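Local coordinates for protein soluble lytic transglycosylase B3 (Pseudomonas aeruginosa, PDB 5ANZ) that probably acts as a peptidoglycan lytic transglycosylase, cleaving cell-wall glycan strands during bacterial wall turnover, and carries a bound calcium ion, at residues D53-R56 with Q57-L60; P170-A173 with H174-L178. All coordinates share one frame; numbering follows the deposited sequence.

Interaction 1 (D53-R56 with Q57-L60); sequences DAFR and QQAL
Helix 48-61 supplies this contact, in which Phe55 and Arg56 meet Gln58, Ala59 and Leu60 one turn further on. Regular i to i+4 bonds hold the backbone: Ala59 N reaches Phe55 O at 2.9 Å, and Leu60 N reaches Arg56 O at 3.0 Å, with an N-H...O angle of 165°. The preceding turn is looser, for Gln57 N makes only weak bonds, to Asp53 O and Ala54 O. A water reinforces it, donating to Asp53 O at 2.6 Å and weakly accepting from Gln57 NE2; the bend of the Gln57 chain at chi2 turns its amide back toward that water. On the buried side Phe55 leaves the helix with CG beside its own carbonyl carbon (chi1 175°). Its ring edge meets the Gln58 amide, CD1 lying 3.4 Å from OE1 near the ring plane, while the two flat groups stand 89° apart. Further round, Phe55 CE2 packs against Ala59 CB at 4.3 Å. Arg56 is extended from CG to NE; its NH1 comes within 4.2 Å of Leu60 CD1, a loose touch, and its guanidinium is held instead by a salt bridge from NH2 to Asp70. Leu60 CG lies 3.2 Å from Arg56 O, beside the acceptor of its own backbone bond. The Trp51 ring meets that of Phe55 with the two planes nearly parallel, and Leu177, Leu181 and Phe69 also touch Phe55. The pattern is that of an amphipathic alpha-helix, with Phe55 and Ala59 on its buried face and glutamines on its exposed one.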
ATOM      1  N   ASP A  53      12.495  31.084   5.296  1.00 42.09           N
ATOM      2  CA  ASP A  53      11.921  32.380   5.623  1.00 52.63           C
ATOM      3  C   ASP A  53      10.809  32.714   4.643  1.00 50.11           C
ATOM      4  O   ASP A  53       9.805  33.315   5.021  1.00 48.36           O
ATOM      5  CB  ASP A  53      12.992  33.469   5.624  1.00 58.09           C
ATOM      6  CG  ASP A  53      14.000  33.285   6.740  1.00 69.82           C
ATOM      7  OD1 ASP A  53      13.672  32.597   7.733  1.00 71.99           O
ATOM      8  OD2 ASP A  53      15.119  33.824   6.625  1.00 76.85           O
ATOM      9  N   ALA A  54      10.989  32.307   3.389  1.00 48.53           N
ATOM     10  CA  ALA A  54       9.974  32.529   2.367  1.00 51.38           C
ATOM     11  C   ALA A  54       8.765  31.634   2.627  1.00 42.19           C
ATOM     12  O   ALA A  54       7.623  32.071   2.477  1.00 52.72           O
ATOM     13  CB  ALA A  54      10.543  32.277   0.973  1.00 50.83           C
ATOM     14  N   PHE A  55       9.014  30.388   3.028  1.00 39.18           N
ATOM     15  CA  PHE A  55       7.913  29.487   3.351  1.00 37.29           C
ATOM     16  C   PHE A  55       7.173  29.953   4.606  1.00 42.88           C
ATOM     17  O   PHE A  55       5.971  29.747   4.735  1.00 37.62           O
ATOM     18  CB  PHE A  55       8.396  28.047   3.544  1.00 35.38           C
ATOM     19  CG  PHE A  55       7.306  27.111   3.992  1.00 33.19           C
ATOM     20  CD1 PHE A  55       6.249  26.794   3.144  1.00 33.21           C
ATOM     21  CD2 PHE A  55       7.320  26.573   5.263  1.00 31.52           C
ATOM     22  CE1 PHE A  55       5.235  25.939   3.562  1.00 32.28           C
ATOM     23  CE2 PHE A  55       6.310  25.721   5.686  1.00 38.97           C
ATOM     24  CZ  PHE A  55       5.261  25.409   4.828  1.00 31.54           C
ATOM     25  N   ARG A  56       7.890  30.590   5.528  1.00 40.85           N
ATOM     26  CA  ARG A  56       7.271  31.052   6.765  1.00 38.88           C
ATOM     27  C   ARG A  56       6.158  32.049   6.439  1.00 41.52           C
ATOM     28  O   ARG A  56       5.129  32.089   7.116  1.00 44.72           O
ATOM     29  CB  ARG A  56       8.318  31.680   7.696  1.00 39.87           C
ATOM     30  CG  ARG A  56       7.816  32.073   9.092  1.00 40.86           C
ATOM     31  CD  ARG A  56       8.977  32.638   9.925  1.00 47.45           C
ATOM     32  NE  ARG A  56       8.703  32.729  11.359  1.00 45.49           N
ATOM     33  CZ  ARG A  56       8.310  33.842  11.974  1.00 55.40           C
ATOM     34  NH1 ARG A  56       8.131  34.952  11.278  1.00 54.15           N
ATOM     35  NH2 ARG A  56       8.091  33.848  13.284  1.00 59.75           N
ATOM     36  N   GLN A  57       6.365  32.841   5.391  1.00 43.63           N
ATOM     37  CA  GLN A  57       5.333  33.752   4.919  1.00 46.48           C
ATOM     38  C   GLN A  57       4.088  32.989   4.463  1.00 45.73           C
ATOM     39  O   GLN A  57       2.966  33.386   4.766  1.00 55.61           O
ATOM     40  CB  GLN A  57       5.865  34.633   3.788  1.00 55.23           C
ATOM     41  CG  GLN A  57       6.860  35.680   4.252  1.00 63.59           C
ATOM     42  CD  GLN A  57       6.251  36.655   5.251  1.00 77.38           C
ATOM     43  OE1 GLN A  57       5.044  36.904   5.234  1.00 85.45           O
ATOM     44  NE2 GLN A  57       7.083  37.205   6.130  1.00 67.22           N
ATOM     45  N   GLN A  58       4.285  31.881   3.755  1.00 43.60           N
ATOM     46  CA  GLN A  58       3.154  31.095   3.271  1.00 44.45           C
ATOM     47  C   GLN A  58       2.431  30.391   4.414  1.00 47.02           C
ATOM     48  O   GLN A  58       1.211  30.233   4.380  1.00 47.84           O
ATOM     49  CB  GLN A  58       3.623  30.069   2.235  1.00 50.27           C
ATOM     50  CG  GLN A  58       4.199  30.699   0.983  1.00 57.85           C
ATOM     51  CD  GLN A  58       4.810  29.683   0.051  1.00 57.68           C
ATOM     52  OE1 GLN A  58       5.559  28.805   0.476  1.00 47.57           O
ATOM     53  NE2 GLN A  58       4.490  29.792  -1.233  1.00 70.79           N
ATOM     54  N   ALA A  59       3.187  29.953   5.419  1.00 40.30           N
ATOM     55  CA  ALA A  59       2.592  29.306   6.581  1.00 39.69           C
ATOM     56  C   ALA A  59       1.753  30.292   7.394  1.00 45.84           C
ATOM     57  O   ALA A  59       0.644  29.962   7.825  1.00 46.52           O
ATOM     58  CB  ALA A  59       3.675  28.674   7.455  1.00 39.23           C
ATOM     59  N   LEU A  60       2.280  31.498   7.604  1.00 45.97           N
ATOM     60  CA  LEU A  60       1.543  32.538   8.301  1.00 56.01           C
ATOM     61  C   LEU A  60       0.257  32.868   7.553  1.00 53.93           C
ATOM     62  O   LEU A  60      -0.803  33.020   8.154  1.00 52.72           O
ATOM     63  CB  LEU A  60       2.399  33.801   8.452  1.00 64.74           C
ATOM     64  CG  LEU A  60       3.610  33.740   9.384  1.00 65.03           C
ATOM     65  CD1 LEU A  60       4.421  35.032   9.291  1.00 71.18           C
ATOM     66  CD2 LEU A  60       3.161  33.488  10.814  1.00 62.52           C
TER
HETATM   67  O   HOH W   1       9.800  35.324   6.621  1.00 34.07           O

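Interaction 2 (P170-A173 with H174-L178); sequences PEFA and HAQLL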
ATOM      1  N   PRO A 170       7.956  18.731  -4.845  1.00 35.05           N
ATOM      2  CA  PRO A 170       7.788  19.888  -3.952  1.00 36.41           C
ATOM      3  C   PRO A 170       6.330  20.291  -3.700  1.00 37.21           C
ATOM      4  O   PRO A 170       6.032  20.811  -2.622  1.00 37.26           O
ATOM      5  CB  PRO A 170       8.543  21.010  -4.684  1.00 35.41           C
ATOM      6  CG  PRO A 170       8.573  20.576  -6.117  1.00 39.28           C
ATOM      7  CD  PRO A 170       8.698  19.084  -6.066  1.00 36.41           C
ATOM      8  N   GLU A 171       5.445  20.056  -4.661  1.00 36.47           N
ATOM      9  CA  GLU A 171       4.022  20.346  -4.484  1.00 49.45           C
ATOM     10  C   GLU A 171       3.441  19.509  -3.350  1.00 42.19           C
ATOM     11  O   GLU A 171       2.786  20.033  -2.440  1.00 38.02           O
ATOM     12  CB  GLU A 171       3.251  20.083  -5.778  1.00 56.42           C
ATOM     13  CG  GLU A 171       3.572  21.056  -6.898  1.00 72.55           C
ATOM     14  CD  GLU A 171       2.965  22.425  -6.667  1.00 83.87           C
ATOM     15  OE1 GLU A 171       1.739  22.565  -6.856  1.00 85.14           O
ATOM     16  OE2 GLU A 171       3.713  23.358  -6.301  1.00 86.37           O
ATOM     17  N   PHE A 172       3.689  18.205  -3.412  1.00 37.46           N
ATOM     18  CA  PHE A 172       3.295  17.304  -2.344  1.00 34.77           C
ATOM     19  C   PHE A 172       3.914  17.722  -1.009  1.00 27.55           C
ATOM     20  O   PHE A 172       3.219  17.797  -0.000  1.00 28.92           O
ATOM     21  CB  PHE A 172       3.699  15.866  -2.683  1.00 33.41           C
ATOM     22  CG  PHE A 172       3.522  14.886  -1.543  1.00 35.85           C
ATOM     23  CD1 PHE A 172       2.305  14.263  -1.323  1.00 34.27           C
ATOM     24  CD2 PHE A 172       4.583  14.575  -0.715  1.00 37.27           C
ATOM     25  CE1 PHE A 172       2.146  13.363  -0.288  1.00 33.80           C
ATOM     26  CE2 PHE A 172       4.427  13.672   0.329  1.00 41.19           C
ATOM     27  CZ  PHE A 172       3.207  13.065   0.535  1.00 33.89           C
ATOM     28  N   ALA A 173       5.211  18.013  -1.009  1.00 28.03           N
ATOM     29  CA  ALA A 173       5.899  18.289   0.259  1.00 26.82           C
ATOM     30  C   ALA A 173       5.365  19.557   0.929  1.00 27.64           C
ATOM     31  O   ALA A 173       5.141  19.574   2.143  1.00 29.04           O
ATOM     32  CB  ALA A 173       7.399  18.406   0.052  1.00 28.75           C
ATOM     33  N   HIS A 174       5.163  20.605   0.135  1.00 28.56           N
ATOM     34  CA  HIS A 174       4.651  21.872   0.653  1.00 27.74           C
ATOM     35  C   HIS A 174       3.266  21.691   1.258  1.00 29.68           C
ATOM     36  O   HIS A 174       2.979  22.201   2.338  1.00 31.51           O
ATOM     37  CB  HIS A 174       4.599  22.941  -0.453  1.00 35.23           C
ATOM     38  CG  HIS A 174       5.906  23.636  -0.682  1.00 45.72           C
ATOM     39  ND1 HIS A 174       6.864  23.156  -1.552  1.00 38.76           N
ATOM     40  CD2 HIS A 174       6.416  24.775  -0.152  1.00 44.67           C
ATOM     41  CE1 HIS A 174       7.904  23.971  -1.548  1.00 45.73           C
ATOM     42  NE2 HIS A 174       7.659  24.960  -0.707  1.00 45.11           N
ATOM     43  N   ALA A 175       2.406  20.964   0.554  1.00 30.18           N
ATOM     44  CA  ALA A 175       1.049  20.728   1.023  1.00 34.01           C
ATOM     45  C   ALA A 175       1.033  19.940   2.336  1.00 35.69           C
ATOM     46  O   ALA A 175       0.292  20.263   3.262  1.00 29.22           O
ATOM     47  CB  ALA A 175       0.250  20.001  -0.042  1.00 33.58           C
ATOM     48  N   GLN A 176       1.835  18.887   2.410  1.00 26.42           N
ATOM     49  CA  GLN A 176       1.864  18.079   3.612  1.00 24.54           C
ATOM     50  C   GLN A 176       2.497  18.846   4.758  1.00 22.09           C
ATOM     51  O   GLN A 176       2.112  18.670   5.916  1.00 24.65           O
ATOM     52  CB  GLN A 176       2.618  16.777   3.360  1.00 23.92           C
ATOM     53  CG  GLN A 176       1.952  15.928   2.308  1.00 25.06           C
ATOM     54  CD  GLN A 176       0.517  15.581   2.663  1.00 28.03           C
ATOM     55  OE1 GLN A 176       0.192  15.348   3.824  1.00 23.64           O
ATOM     56  NE2 GLN A 176      -0.355  15.533   1.649  1.00 30.33           N
ATOM     57  N   LEU A 177       3.469  19.700   4.441  1.00 24.60           N
ATOM     58  CA  LEU A 177       4.182  20.443   5.476  1.00 24.88           C
ATOM     59  C   LEU A 177       3.246  21.458   6.138  1.00 25.65           C
ATOM     60  O   LEU A 177       3.235  21.603   7.354  1.00 25.43           O
ATOM     61  CB  LEU A 177       5.410  21.148   4.888  1.00 25.78           C
ATOM     62  CG  LEU A 177       6.264  21.968   5.861  1.00 29.49           C
ATOM     63  CD1 LEU A 177       6.716  21.131   7.057  1.00 28.65           C
ATOM     64  CD2 LEU A 177       7.458  22.524   5.124  1.00 33.87           C
ATOM     65  N   LEU A 178       2.440  22.146   5.335  1.00 28.13           N
ATOM     66  CA  LEU A 178       1.448  23.047   5.906  1.00 27.94           C
ATOM     67  C   LEU A 178       0.456  22.270   6.777  1.00 31.62           C
ATOM     68  O   LEU A 178       0.068  22.721   7.859  1.00 29.04           O
ATOM     69  CB  LEU A 178       0.717  23.812   4.804  1.00 34.11           C
ATOM     70  CG  LEU A 178      -0.024  25.053   5.284  1.00 46.18           C
ATOM     71  CD1 LEU A 178       0.967  26.086   5.807  1.00 38.65           C
ATOM     72  CD2 LEU A 178      -0.875  25.630   4.169  1.00 50.63           C
TER
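With chi1 at -83° and chi2 at 88°, the imidazole of His174 swings back along the first turn of its helix and brings ND1 to within 2.7 Å of Pro170 O. His174 N bonds to the same oxygen at 2.9 Å, so one residue grips this carbonyl twice. The two donors arrive from opposite faces of the carbonyl plane. ND1 stands 43° out of that plane, away from a lone-pair direction, yet the oxygen lies almost exactly in the imidazole plane, at its edge. The bond implies that ND1 carries a proton and, with NE2 also hydrogen-bonded elsewhere, helps to fix the ring's rotation. On another side of the helix the first torsions, with Phe172 CG beside its carbonyl carbon and Gln176 CG beside its backbone N, lay Gln176 CG over one face of the phenyl ring, 3.7 Å from its centroid, as a CH-pi contact. A bend at chi2 carries the Gln176 amide on past the ring, with NE2 3.8 Å from Phe172 CE1, and its OE1 accepts from Thr210 N. This first part of helix 170-186 packs on two others: Ala173 on Leu163 and Ala164 of helix 156-166, Leu177 on Trp51 and Phe55 of helix 48-61.

Interactions 1 and 2 lie on two packed helices, 48-61 and 170-186, with centres 13 Å apart, and they meet directly through side chains. Phe55 CE2 approaches Leu177 CD2 at 3.4 Å, and Leu178 CD1 lies 3.7 Å from Ala59 CA; the Phe55 ring also borders the imidazole, CD1 being 3.9 Å from His174 CD2. Trp51 joins both, its ring meeting those of Phe55 and His174. Interaction 1 lies away from the saccharide- and calcium-binding residues, whereas the side chain of Gln176 in interaction 2 comes about 4 Å from that of Ile208 and about 6 Å from that of Thr211, both residues that bind N-acetylglucosamine in another structure of the protein, the sugar being absent here.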